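Local coordinates for protein TbpB (Actinobacillus pleuropneumoniae, PDB 3HOL) that probably binds host transferrin as the lipoprotein component of the bacterial transferrin receptor, helping the cell to acquire iron, at residues A[317-322]-A[326-331]; A[292-297]-A[304-309]; A[185-190]-A[195-200]. One frame throughout, in Å; residues are numbered along the deposited sequence.

Interaction 1 (A[317-322]-A[326-331]); sequences KHTIEI and TMVAVA
His318 and Ala329 face each other as a hydrogen-bonded pair of two antiparallel strands, and Ile320 and Met327 form the next such pair. Four backbone bonds join the strands: His318 N gives to Ala329 O at 2.7 Å, and His318 O accepts from Ala329 N in return; the same exchange links Ile320 with Met327, where Ile320 N reaches Met327 O at 2.8 Å. The non-hydrogen-bonded pair Thr319–Val328 lies between them, with Lys317–Val330 and Glu321–Thr326 beyond on either side. CA-H...O contacts from Lys317, Thr319 and Val328 add to these bonds, the shortest from Val328 CA to His318 O at 3.1 Å.

The two strands make up a beta hairpin within the handle domain of the C-lobe. Strand 339-346 continues the sheet beyond 326-331 through backbone bonds such as that of Val328 with Trp345.

Among the side chains, one face carries Lys317, Thr319, Glu321, Thr326, Val328 and Val330. Lys317 slants across its diagonal neighbour Val328, with CG 3.6 Å from Val328 CG1. With CG anti to the backbone N (chi1 179°), the aliphatic part of the lysine is laid over this methyl, and Trp345 touches both residues. Farther along, Thr319 CG2 lies 4.2 Å from Val328 CG2.

His318, Ile320, Ala329 and Met327 occupy the other face. Ala329 O lies at the edge of the imidazole, near the ring plane, while His318 NE2 makes a weak hydrogen bond to Ala310 O. At the end near the turn, Ile322 crosses Met327 at about a right angle, bringing its CD1 to 4.0 Å from Met327 CG. Ile307 packs against His318 and Ile320 on this face.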
# COMPACT_ATOMS: atom_id res chain seq x y z
N LYS A 317 -0.85 -16.26 15.81
CA LYS A 317 0.03 -15.28 16.44
C LYS A 317 1.34 -15.09 15.67
O LYS A 317 2.00 -16.06 15.29
CB LYS A 317 0.35 -15.71 17.87
CG LYS A 317 1.30 -14.73 18.60
CD LYS A 317 1.72 -15.20 19.99
CE LYS A 317 0.53 -15.56 20.86
NZ LYS A 317 0.13 -14.47 21.78
N HIS A 318 1.75 -13.83 15.51
CA HIS A 318 3.01 -13.51 14.84
C HIS A 318 3.81 -12.62 15.76
O HIS A 318 3.30 -11.63 16.29
CB HIS A 318 2.77 -12.83 13.49
CG HIS A 318 1.97 -13.65 12.52
ND1 HIS A 318 0.59 -13.65 12.51
CD2 HIS A 318 2.35 -14.48 11.53
CE1 HIS A 318 0.15 -14.44 11.55
NE2 HIS A 318 1.20 -14.95 10.94
N THR A 319 5.06 -13.01 16.00
CA THR A 319 5.92 -12.30 16.93
C THR A 319 7.11 -11.86 16.12
O THR A 319 7.86 -12.70 15.62
CB THR A 319 6.36 -13.22 18.07
OG1 THR A 319 5.21 -13.88 18.59
CG2 THR A 319 7.03 -12.43 19.19
N ILE A 320 7.25 -10.55 15.93
CA ILE A 320 8.23 -10.00 14.99
C ILE A 320 8.97 -8.83 15.64
O ILE A 320 8.34 -8.02 16.32
CB ILE A 320 7.55 -9.52 13.66
CG1 ILE A 320 6.50 -10.53 13.13
CG2 ILE A 320 8.59 -9.19 12.61
CD1 ILE A 320 7.04 -11.90 12.65
N GLU A 321 10.29 -8.78 15.44
CA GLU A 321 11.13 -7.68 15.94
C GLU A 321 11.20 -6.60 14.89
O GLU A 321 11.55 -6.86 13.74
CB GLU A 321 12.56 -8.14 16.27
CG GLU A 321 12.83 -8.29 17.76
CD GLU A 321 12.24 -9.56 18.32
OE1 GLU A 321 12.26 -9.75 19.56
OE2 GLU A 321 11.73 -10.39 17.53
N ILE A 322 10.84 -5.39 15.30
CA ILE A 322 10.82 -4.24 14.40
C ILE A 322 11.43 -3.05 15.12
O ILE A 322 10.84 -2.53 16.07
CB ILE A 322 9.38 -3.87 13.91
CG1 ILE A 322 8.59 -5.13 13.50
CG2 ILE A 322 9.47 -2.87 12.77
CD1 ILE A 322 7.12 -4.87 13.08
N THR A 326 9.38 -5.67 20.20
CA THR A 326 8.89 -6.99 19.83
C THR A 326 7.36 -6.93 19.69
O THR A 326 6.61 -6.83 20.69
CB THR A 326 9.34 -8.08 20.80
OG1 THR A 326 8.54 -8.00 21.97
CG2 THR A 326 10.77 -7.87 21.20
N MET A 327 6.92 -6.96 18.44
CA MET A 327 5.51 -6.78 18.10
C MET A 327 4.84 -8.13 17.96
O MET A 327 5.44 -9.07 17.46
CB MET A 327 5.37 -5.98 16.80
CG MET A 327 5.96 -4.58 16.87
SD MET A 327 5.42 -3.58 18.26
CE MET A 327 3.67 -3.30 17.90
N VAL A 328 3.59 -8.20 18.42
CA VAL A 328 2.79 -9.41 18.39
C VAL A 328 1.44 -9.12 17.72
O VAL A 328 0.70 -8.22 18.14
CB VAL A 328 2.56 -9.98 19.84
CG1 VAL A 328 1.99 -11.40 19.79
CG2 VAL A 328 3.87 -10.00 20.62
N ALA A 329 1.13 -9.88 16.68
CA ALA A 329 -0.16 -9.75 16.01
C ALA A 329 -0.88 -11.08 16.08
O ALA A 329 -0.27 -12.11 15.86
CB ALA A 329 0.02 -9.29 14.54
N VAL A 330 -2.17 -11.04 16.38
CA VAL A 330 -3.01 -12.24 16.33
C VAL A 330 -4.10 -11.99 15.31
O VAL A 330 -4.99 -11.16 15.51
CB VAL A 330 -3.65 -12.56 17.72
CG1 VAL A 330 -4.55 -13.77 17.60
CG2 VAL A 330 -2.58 -12.81 18.78
N ALA A 331 -4.05 -12.72 14.21
CA ALA A 331 -4.84 -12.37 13.05
C ALA A 331 -5.89 -13.43 12.81
O ALA A 331 -5.59 -14.63 12.96
CB ALA A 331 -3.92 -12.28 11.82

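Interaction 2 (A[292-297]-A[304-309]); sequences NNFGDA and GKKIKL
Phe294 and Lys306 meet at the rim of the aromatic ring, where Lys306 CE lies near the ring plane, 4.3 Å from Phe294 CE2. The lysine approaches with its hydrocarbon chain, extended throughout (chi2 to chi4 all close to 180°), and its NZ passes on to a hydrogen bond with Pro26 O. Pro26 also touches Phe294, as do Pro110 and Ile301. The second touch is at the C-terminal ends of the two segments, where Leu309 CD1 comes within 4.1 Å of Ala297 O. That carbonyl is a hydrogen-bond acceptor for Gln361 NE2, and Glu363 OE2 receives the Ala297 N-H, so side chains of strand 356-363 hold both the N-H and the carbonyl of this alanine.

Behind these contacts, Asn293 shapes the loop from within. Its OD1 accepts from Gly295 N at 2.8 Å, with the donor well above the carbonyl plane. Its ND2 gives a nearly straight bond (169°) to Asp296 O, 3.0 Å away; the acceptor lies close to the amide plane of Asn293, although ND2 stands well above the plane of the Asp296 carbonyl. Asp296 OD1 in turn accepts from Ser298 N. The bond to Gly295 defines an Asx turn, which curls the loop between strands 287-290 and 299-302 of the C-lobe handle domain.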
# COMPACT_ATOMS: atom_id res chain seq x y z
N ASN A 292 -0.38 1.63 6.16
CA ASN A 292 0.02 1.50 4.76
C ASN A 292 -0.35 0.12 4.19
O ASN A 292 0.01 -0.93 4.75
CB ASN A 292 1.52 1.74 4.62
CG ASN A 292 1.89 3.17 4.93
OD1 ASN A 292 1.10 4.10 4.66
ND2 ASN A 292 3.09 3.36 5.44
N ASN A 293 -1.06 0.11 3.07
CA ASN A 293 -1.42 -1.18 2.48
C ASN A 293 -1.49 -1.04 0.96
O ASN A 293 -1.93 0.01 0.46
CB ASN A 293 -2.78 -1.64 3.01
CG ASN A 293 -3.10 -3.07 2.60
OD1 ASN A 293 -3.69 -3.26 1.55
ND2 ASN A 293 -2.61 -4.06 3.36
N PHE A 294 -1.04 -2.07 0.22
CA PHE A 294 -1.01 -1.95 -1.23
C PHE A 294 -2.11 -2.75 -1.93
O PHE A 294 -2.17 -2.77 -3.15
CB PHE A 294 0.38 -2.30 -1.76
CG PHE A 294 1.48 -1.51 -1.12
CD1 PHE A 294 1.60 -0.16 -1.38
CD2 PHE A 294 2.40 -2.15 -0.28
CE1 PHE A 294 2.65 0.59 -0.82
CE2 PHE A 294 3.45 -1.43 0.30
CZ PHE A 294 3.57 -0.04 0.04
N GLY A 295 -3.01 -3.34 -1.17
CA GLY A 295 -4.08 -4.14 -1.78
C GLY A 295 -4.05 -5.62 -1.41
O GLY A 295 -4.84 -6.40 -1.91
N ASP A 296 -3.14 -6.01 -0.53
CA ASP A 296 -3.13 -7.38 0.00
C ASP A 296 -3.45 -7.29 1.51
O ASP A 296 -2.62 -6.83 2.31
CB ASP A 296 -1.77 -8.05 -0.25
CG ASP A 296 -1.81 -9.56 0.03
OD1 ASP A 296 -2.68 -9.99 0.79
OD2 ASP A 296 -0.97 -10.30 -0.52
N ALA A 297 -4.67 -7.71 1.88
CA ALA A 297 -5.12 -7.62 3.27
C ALA A 297 -4.32 -8.59 4.15
O ALA A 297 -4.31 -8.46 5.38
CB ALA A 297 -6.62 -7.92 3.37
N GLY A 304 6.90 0.14 9.19
CA GLY A 304 7.70 -0.06 7.98
C GLY A 304 7.94 -1.50 7.57
O GLY A 304 8.25 -1.76 6.41
N LYS A 305 7.78 -2.45 8.50
CA LYS A 305 8.09 -3.87 8.23
C LYS A 305 6.84 -4.71 7.87
O LYS A 305 5.80 -4.62 8.55
CB LYS A 305 8.85 -4.48 9.41
CG LYS A 305 9.31 -5.97 9.24
CD LYS A 305 10.45 -6.32 10.23
CE LYS A 305 10.84 -7.80 10.23
NZ LYS A 305 11.55 -8.26 8.99
N LYS A 306 6.96 -5.51 6.81
CA LYS A 306 5.88 -6.35 6.32
C LYS A 306 5.72 -7.62 7.17
O LYS A 306 6.69 -8.37 7.35
CB LYS A 306 6.13 -6.74 4.86
CG LYS A 306 5.82 -5.63 3.83
CD LYS A 306 6.20 -6.01 2.40
CE LYS A 306 5.80 -4.88 1.41
NZ LYS A 306 6.02 -5.25 -0.02
N ILE A 307 4.51 -7.87 7.65
CA ILE A 307 4.17 -9.14 8.30
C ILE A 307 3.21 -9.91 7.39
O ILE A 307 2.17 -9.37 7.00
CB ILE A 307 3.53 -8.91 9.70
CG1 ILE A 307 4.40 -7.97 10.54
CG2 ILE A 307 3.28 -10.22 10.41
CD1 ILE A 307 3.84 -7.64 11.92
N LYS A 308 3.58 -11.12 7.00
CA LYS A 308 2.70 -11.95 6.17
C LYS A 308 1.75 -12.72 7.09
O LYS A 308 2.18 -13.52 7.93
CB LYS A 308 3.48 -12.90 5.24
CG LYS A 308 4.51 -12.25 4.31
CD LYS A 308 3.94 -11.98 2.87
CE LYS A 308 4.93 -11.21 1.94
NZ LYS A 308 4.85 -9.69 1.97
N LEU A 309 0.47 -12.45 6.95
CA LEU A 309 -0.55 -13.06 7.77
C LEU A 309 -0.98 -14.38 7.13
O LEU A 309 -1.94 -14.44 6.39
CB LEU A 309 -1.73 -12.10 7.98
CG LEU A 309 -1.36 -10.74 8.59
CD1 LEU A 309 -2.57 -9.84 8.85
CD2 LEU A 309 -0.59 -10.93 9.89

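Interaction 3 (A[185-190]-A[195-200]); sequences TGKLSD and IYTVNA
Leu188 loses more surface than any other residue of this contact and meets Tyr196 through both backbone and side chain. Its CD1 slants across Tyr196, 4.1 Å from CD2 of the ring, and on the same face Leu188 CG lies 4.4 Å from Val198 CG1. Trp126 and Phe175 also touch the leucine, while Phe250 makes an edge-to-face ring contact with Tyr196.

Leu188 O is gripped twice, by Ile195 N at 2.8 Å and by Tyr196 N at 3.1 Å, the latter on a lone pair. Two residues facing one make a classic beta bulge, set in the hairpin of strands 183-190 and 193-203, part of a beta barrel.

Val198 stands opposite Gly186, where CG2, held between the backbone N and the carbonyl carbon (chi1 -59° for CG1), lies 3.6 Å from Gly186 CA. Val198 N donates to Gly186 O from above the carbonyl plane, whereas the return bond from Gly186 N to Val198 O is weak.

Ile195, the first residue of the bulge, lays CG1 3.8 Å from Asp190 CB and also touches Trp126. Asp190 OD1 accepts from Lys170 N. Lys187 and Thr197 lie side by side on the face away from Leu188.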
# COMPACT_ATOMS: atom_id res chain seq x y z
N THR A 185 -1.46 4.19 -19.99
CA THR A 185 -0.54 4.38 -21.11
C THR A 185 0.26 5.66 -20.77
O THR A 185 -0.08 6.38 -19.83
CB THR A 185 -1.29 4.56 -22.48
OG1 THR A 185 -2.16 5.71 -22.39
CG2 THR A 185 -2.15 3.28 -22.85
N GLY A 186 1.35 5.91 -21.47
CA GLY A 186 2.08 7.14 -21.24
C GLY A 186 3.38 7.20 -22.05
O GLY A 186 3.72 6.26 -22.76
N LYS A 187 4.09 8.31 -21.89
CA LYS A 187 5.34 8.58 -22.56
C LYS A 187 6.33 9.26 -21.61
O LYS A 187 5.98 10.18 -20.85
CB LYS A 187 5.16 9.50 -23.76
CG LYS A 187 4.24 8.96 -24.88
CD LYS A 187 4.24 9.92 -26.10
CE LYS A 187 3.53 9.30 -27.30
NZ LYS A 187 2.19 8.78 -26.93
N LEU A 188 7.58 8.81 -21.70
CA LEU A 188 8.71 9.52 -21.10
C LEU A 188 9.42 10.19 -22.27
O LEU A 188 9.81 9.52 -23.24
CB LEU A 188 9.63 8.52 -20.39
CG LEU A 188 8.89 7.63 -19.39
CD1 LEU A 188 9.92 6.77 -18.64
CD2 LEU A 188 8.05 8.46 -18.37
N SER A 189 9.61 11.51 -22.16
CA SER A 189 10.13 12.33 -23.24
C SER A 189 11.38 13.07 -22.81
O SER A 189 11.61 13.24 -21.61
CB SER A 189 9.05 13.35 -23.65
OG SER A 189 7.93 12.65 -24.13
N ASP A 190 12.16 13.52 -23.79
CA ASP A 190 13.30 14.41 -23.58
C ASP A 190 13.07 15.59 -24.53
O ASP A 190 13.27 15.47 -25.75
CB ASP A 190 14.59 13.68 -23.96
CG ASP A 190 15.82 14.54 -23.74
OD1 ASP A 190 15.68 15.69 -23.34
OD2 ASP A 190 16.94 14.03 -23.97
N ILE A 195 11.02 8.98 -25.67
CA ILE A 195 12.13 8.10 -25.35
C ILE A 195 11.60 6.69 -25.03
O ILE A 195 12.14 5.70 -25.50
CB ILE A 195 13.03 8.66 -24.20
CG1 ILE A 195 13.49 10.12 -24.45
CG2 ILE A 195 14.26 7.76 -23.97
CD1 ILE A 195 14.41 10.34 -25.75
N TYR A 196 10.52 6.62 -24.24
CA TYR A 196 9.83 5.38 -23.98
C TYR A 196 8.34 5.61 -24.08
O TYR A 196 7.84 6.71 -23.79
CB TYR A 196 10.11 4.88 -22.55
CG TYR A 196 11.57 4.59 -22.25
CD1 TYR A 196 12.10 3.31 -22.43
CD2 TYR A 196 12.40 5.58 -21.72
CE1 TYR A 196 13.43 3.02 -22.15
CE2 TYR A 196 13.74 5.30 -21.40
CZ TYR A 196 14.25 4.01 -21.65
OH TYR A 196 15.57 3.68 -21.35
N THR A 197 7.61 4.55 -24.43
CA THR A 197 6.20 4.54 -24.14
C THR A 197 6.01 3.53 -23.04
O THR A 197 6.84 2.64 -22.86
CB THR A 197 5.34 4.17 -25.37
OG1 THR A 197 5.80 2.91 -25.90
CG2 THR A 197 5.46 5.27 -26.47
N VAL A 198 4.94 3.68 -22.28
CA VAL A 198 4.68 2.78 -21.17
C VAL A 198 3.22 2.22 -21.21
O VAL A 198 2.31 2.85 -21.76
CB VAL A 198 4.93 3.46 -19.79
CG1 VAL A 198 6.39 3.98 -19.62
CG2 VAL A 198 4.00 4.56 -19.57
N ASN A 199 3.05 1.04 -20.64
CA ASN A 199 1.75 0.36 -20.58
C ASN A 199 1.74 -0.38 -19.28
O ASN A 199 2.74 -1.02 -18.93
CB ASN A 199 1.63 -0.65 -21.71
CG ASN A 199 1.43 0.02 -23.03
OD1 ASN A 199 0.29 0.26 -23.45
ND2 ASN A 199 2.53 0.38 -23.69
N ALA A 200 0.65 -0.24 -18.51
CA ALA A 200 0.54 -0.98 -17.29
C ALA A 200 -0.90 -1.27 -16.93
O ALA A 200 -1.84 -0.59 -17.40
CB ALA A 200 1.26 -0.23 -16.10

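How the interactions relate
From the N terminus, interaction 3 comes first: 195-200 folds back on 185-190 and closes a tight hairpin loop in the first of the two beta-barrel regions. The chain then enters the C-lobe handle domain, where interaction 2 closes a longer loop containing strand 299-302, the antiparallel partner of 305-308. Interaction 1 then closes the hairpin of 315-322 and 325-332, in the same handle domain. All three loops are in series, none enclosing or crossing another. Interactions 2 and 1 touch directly through 305-308 and 315-322, which follow each other in the chain: Ile320 CG2 lies 3.6 Å from Lys305 CE. Interaction 3 stands apart, its nearest atoms about 14 Å from interaction 2 and about 30 Å from interaction 1.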